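KLLA0F20702p (Kluyveromyces lactis, PDB 5Y5A) is Est1, a telomerase-associated protein that probably helps recruit telomerase to telomeres by binding Cdc13, represented by its N-terminal helical part. Local coordinates at residues 358-362 with 419-425. Sequence-based numbering, arbitrary orientation.
Sequences ISMIF and MFQYLAM
Phe362 and Gln421 have the nearest CA atoms across the two segments, 6.6 Å apart; the axes of helices 358-362 and 421-425 run nearly parallel, 14° apart, and approach to 10.3 Å. Both lie in the Est1 DNA/RNA-binding domain of the TPR clan, where helix 339-379 packs beside helix 421-433; helix 385-410 connects them in sequence and adds Val409 and Leu405 to the same core. Ile358 and Phe362 are the main contributors from 358-362. Ile358 CG1, anti to the backbone N (chi1 -166°), makes an off-centre CH-pi contact with the Tyr422 ring, 4.2 Å from the centroid; CD1 reaches Tyr422 CE1 at 3.5 Å and also meets Met425 CE, while CG2 meets Met419 CE. The Tyr422 side chain also touches Tyr354 and Val409. An alanine in place of Tyr422 would probably open a gap beside Ile358, whose CD1 would lose its aromatic neighbour. Toward the face of Phe362 is directed the edge of the Phe420 ring, centroids 5.8 Å apart and planes at 73°, a T-shaped pair. Ala424 CB packs against Phe362 CE1, and Met425 CG comes within 3.4 Å of Phe362 CD1. Gln421 meets Phe362 through CG, and its CD lies over the rim of one Phe420 face. One water links its amide to Ser359, accepting from Gln421 NE2 at 3.0 Å and lying 3.1 Å from Ser359 OG.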
ATOM      1  N   ILE A 358      -7.879 -13.989  -7.816  1.00 45.44           N
ATOM      2  CA  ILE A 358      -7.738 -12.743  -8.568  1.00 41.36           C
ATOM      3  C   ILE A 358      -7.276 -11.580  -7.684  1.00 42.73           C
ATOM      4  O   ILE A 358      -6.578 -10.684  -8.147  1.00 44.90           O
ATOM      5  CB  ILE A 358      -9.067 -12.367  -9.278  1.00 44.27           C
ATOM      6  CG1 ILE A 358      -8.842 -11.284 -10.325  1.00 40.68           C
ATOM      7  CG2 ILE A 358     -10.126 -11.933  -8.275  1.00 48.70           C
ATOM      8  CD1 ILE A 358      -7.903 -11.680 -11.449  1.00 42.68           C
ATOM      9  N   SER A 359      -7.629 -11.617  -6.406  1.00 43.39           N
ATOM     10  CA  SER A 359      -7.261 -10.541  -5.503  1.00 43.48           C
ATOM     11  C   SER A 359      -5.741 -10.468  -5.323  1.00 44.53           C
ATOM     12  O   SER A 359      -5.175  -9.382  -5.212  1.00 40.91           O
ATOM     13  CB  SER A 359      -7.949 -10.721  -4.155  1.00 51.64           C
ATOM     14  OG  SER A 359      -7.428  -9.810  -3.206  1.00 68.95           O
ATOM     15  N   MET A 360      -5.087 -11.626  -5.307  1.00 42.37           N
ATOM     16  CA  MET A 360      -3.632 -11.683  -5.190  1.00 43.36           C
ATOM     17  C   MET A 360      -2.982 -11.288  -6.519  1.00 42.51           C
ATOM     18  O   MET A 360      -1.880 -10.721  -6.553  1.00 43.36           O
ATOM     19  CB  MET A 360      -3.177 -13.090  -4.748  1.00 40.06           C
ATOM     20  CG  MET A 360      -1.659 -13.226  -4.571  1.00 36.74           C
ATOM     21  SD  MET A 360      -0.971 -12.086  -3.319  1.00 49.38           S
ATOM     22  CE  MET A 360      -1.721 -12.793  -1.858  1.00 38.82           C
ATOM     23  N   ILE A 361      -3.663 -11.576  -7.622  1.00 36.89           N
ATOM     24  CA  ILE A 361      -3.124 -11.219  -8.932  1.00 31.85           C
ATOM     25  C   ILE A 361      -3.146  -9.709  -9.083  1.00 36.80           C
ATOM     26  O   ILE A 361      -2.223  -9.097  -9.625  1.00 41.07           O
ATOM     27  CB  ILE A 361      -3.917 -11.894 -10.071  1.00 34.35           C
ATOM     28  CG1 ILE A 361      -3.619 -13.400 -10.082  1.00 37.45           C
ATOM     29  CG2 ILE A 361      -3.572 -11.261 -11.408  1.00 37.39           C
ATOM     30  CD1 ILE A 361      -4.563 -14.227 -10.929  1.00 36.99           C
ATOM     31  N   PHE A 362      -4.208  -9.115  -8.562  1.00 39.56           N
ATOM     32  CA  PHE A 362      -4.362  -7.676  -8.532  1.00 33.23           C
ATOM     33  C   PHE A 362      -3.210  -7.054  -7.743  1.00 37.99           C
ATOM     34  O   PHE A 362      -2.575  -6.096  -8.191  1.00 39.93           O
ATOM     35  CB  PHE A 362      -5.722  -7.341  -7.911  1.00 37.69           C
ATOM     36  CG  PHE A 362      -6.087  -5.884  -7.957  1.00 46.85           C
ATOM     37  CD1 PHE A 362      -6.715  -5.349  -9.065  1.00 54.36           C
ATOM     38  CD2 PHE A 362      -5.850  -5.060  -6.870  1.00 54.78           C
ATOM     39  CE1 PHE A 362      -7.073  -4.006  -9.107  1.00 57.47           C
ATOM     40  CE2 PHE A 362      -6.213  -3.720  -6.905  1.00 60.74           C
ATOM     41  CZ  PHE A 362      -6.822  -3.197  -8.025  1.00 58.67           C
ATOM     42  N   MET A 419     -16.904  -9.160 -10.139  1.00 54.85           N
ATOM     43  CA  MET A 419     -15.567  -8.903  -9.626  1.00 46.95           C
ATOM     44  C   MET A 419     -14.973  -7.639 -10.250  1.00 49.52           C
ATOM     45  O   MET A 419     -14.735  -7.580 -11.458  1.00 51.71           O
ATOM     46  CB  MET A 419     -14.662 -10.107  -9.889  1.00 48.48           C
ATOM     47  CG  MET A 419     -15.183 -11.420  -9.313  1.00 55.04           C
ATOM     48  SD  MET A 419     -15.272 -11.460  -7.506  1.00 60.60           S
ATOM     49  CE  MET A 419     -13.547 -11.303  -7.052  1.00 46.87           C
ATOM     50  N   PHE A 420     -14.728  -6.633  -9.418  1.00 50.09           N
ATOM     51  CA  PHE A 420     -14.245  -5.356  -9.914  1.00 52.47           C
ATOM     52  C   PHE A 420     -12.839  -5.486 -10.482  1.00 48.38           C
ATOM     53  O   PHE A 420     -12.451  -4.694 -11.336  1.00 49.13           O
ATOM     54  CB  PHE A 420     -14.274  -4.289  -8.804  1.00 51.05           C
ATOM     55  CG  PHE A 420     -13.177  -4.439  -7.775  1.00 49.07           C
ATOM     56  CD1 PHE A 420     -11.948  -3.812  -7.950  1.00 48.48           C
ATOM     57  CD2 PHE A 420     -13.381  -5.195  -6.628  1.00 46.42           C
ATOM     58  CE1 PHE A 420     -10.940  -3.950  -7.012  1.00 46.39           C
ATOM     59  CE2 PHE A 420     -12.377  -5.339  -5.684  1.00 47.37           C
ATOM     60  CZ  PHE A 420     -11.151  -4.717  -5.877  1.00 43.61           C
ATOM     61  N   GLN A 421     -12.085  -6.486 -10.026  1.00 44.63           N
ATOM     62  CA  GLN A 421     -10.639  -6.517 -10.297  1.00 50.63           C
ATOM     63  C   GLN A 421     -10.276  -6.605 -11.774  1.00 44.67           C
ATOM     64  O   GLN A 421      -9.250  -6.070 -12.199  1.00 43.98           O
ATOM     65  CB  GLN A 421      -9.967  -7.683  -9.571  1.00 46.87           C
ATOM     66  CG  GLN A 421      -9.873  -7.528  -8.072  1.00 47.01           C
ATOM     67  CD  GLN A 421     -11.034  -8.180  -7.355  1.00 51.70           C
ATOM     68  OE1 GLN A 421     -12.026  -8.580  -7.978  1.00 49.54           O
ATOM     69  NE2 GLN A 421     -10.917  -8.298  -6.037  1.00 52.85           N
ATOM     70  N   TYR A 422     -11.106  -7.290 -12.549  1.00 46.57           N
ATOM     71  CA  TYR A 422     -10.788  -7.544 -13.951  1.00 42.94           C
ATOM     72  C   TYR A 422     -10.622  -6.261 -14.758  1.00 40.88           C
ATOM     73  O   TYR A 422      -9.576  -6.051 -15.367  1.00 38.96           O
ATOM     74  CB  TYR A 422     -11.854  -8.445 -14.563  1.00 42.49           C
ATOM     75  CG  TYR A 422     -11.783  -9.825 -13.973  1.00 43.57           C
ATOM     76  CD1 TYR A 422     -10.668 -10.626 -14.193  1.00 41.50           C
ATOM     77  CD2 TYR A 422     -12.794 -10.315 -13.165  1.00 42.26           C
ATOM     78  CE1 TYR A 422     -10.575 -11.884 -13.655  1.00 36.41           C
ATOM     79  CE2 TYR A 422     -12.706 -11.588 -12.608  1.00 47.65           C
ATOM     80  CZ  TYR A 422     -11.587 -12.365 -12.860  1.00 44.30           C
ATOM     81  OH  TYR A 422     -11.472 -13.635 -12.326  1.00 50.15           O
ATOM     82  N   LEU A 423     -11.623  -5.388 -14.733  1.00 38.46           N
ATOM     83  CA  LEU A 423     -11.517  -4.128 -15.462  1.00 44.83           C
ATOM     84  C   LEU A 423     -10.715  -3.079 -14.675  1.00 45.51           C
ATOM     85  O   LEU A 423     -10.147  -2.160 -15.259  1.00 44.94           O
ATOM     86  CB  LEU A 423     -12.910  -3.599 -15.808  1.00 45.21           C
ATOM     87  CG  LEU A 423     -13.695  -4.421 -16.851  1.00 48.49           C
ATOM     88  CD1 LEU A 423     -14.932  -3.671 -17.309  1.00 47.65           C
ATOM     89  CD2 LEU A 423     -12.825  -4.775 -18.057  1.00 41.92           C
ATOM     90  N   ALA A 424     -10.658  -3.226 -13.355  1.00 42.25           N
ATOM     91  CA  ALA A 424      -9.841  -2.334 -12.524  1.00 40.66           C
ATOM     92  C   ALA A 424      -8.364  -2.452 -12.873  1.00 37.57           C
ATOM     93  O   ALA A 424      -7.642  -1.462 -12.878  1.00 42.00           O
ATOM     94  CB  ALA A 424     -10.049  -2.627 -11.046  1.00 37.67           C
ATOM     95  N   MET A 425      -7.918  -3.666 -13.171  1.00 38.96           N
ATOM     96  CA  MET A 425      -6.531  -3.891 -13.567  1.00 36.40           C
ATOM     97  C   MET A 425      -6.217  -3.180 -14.881  1.00 40.85           C
ATOM     98  O   MET A 425      -5.147  -2.593 -15.034  1.00 43.79           O
ATOM     99  CB  MET A 425      -6.233  -5.397 -13.686  1.00 35.31           C
ATOM    100  CG  MET A 425      -6.038  -6.089 -12.331  1.00 43.19           C
ATOM    101  SD  MET A 425      -5.478  -7.807 -12.420  1.00 55.70           S
ATOM    102  CE  MET A 425      -6.806  -8.562 -13.352  1.00 69.31           C
TER
HETATM  103  O   HOH W   1      -8.603  -7.263  -4.491  1.00 46.85           O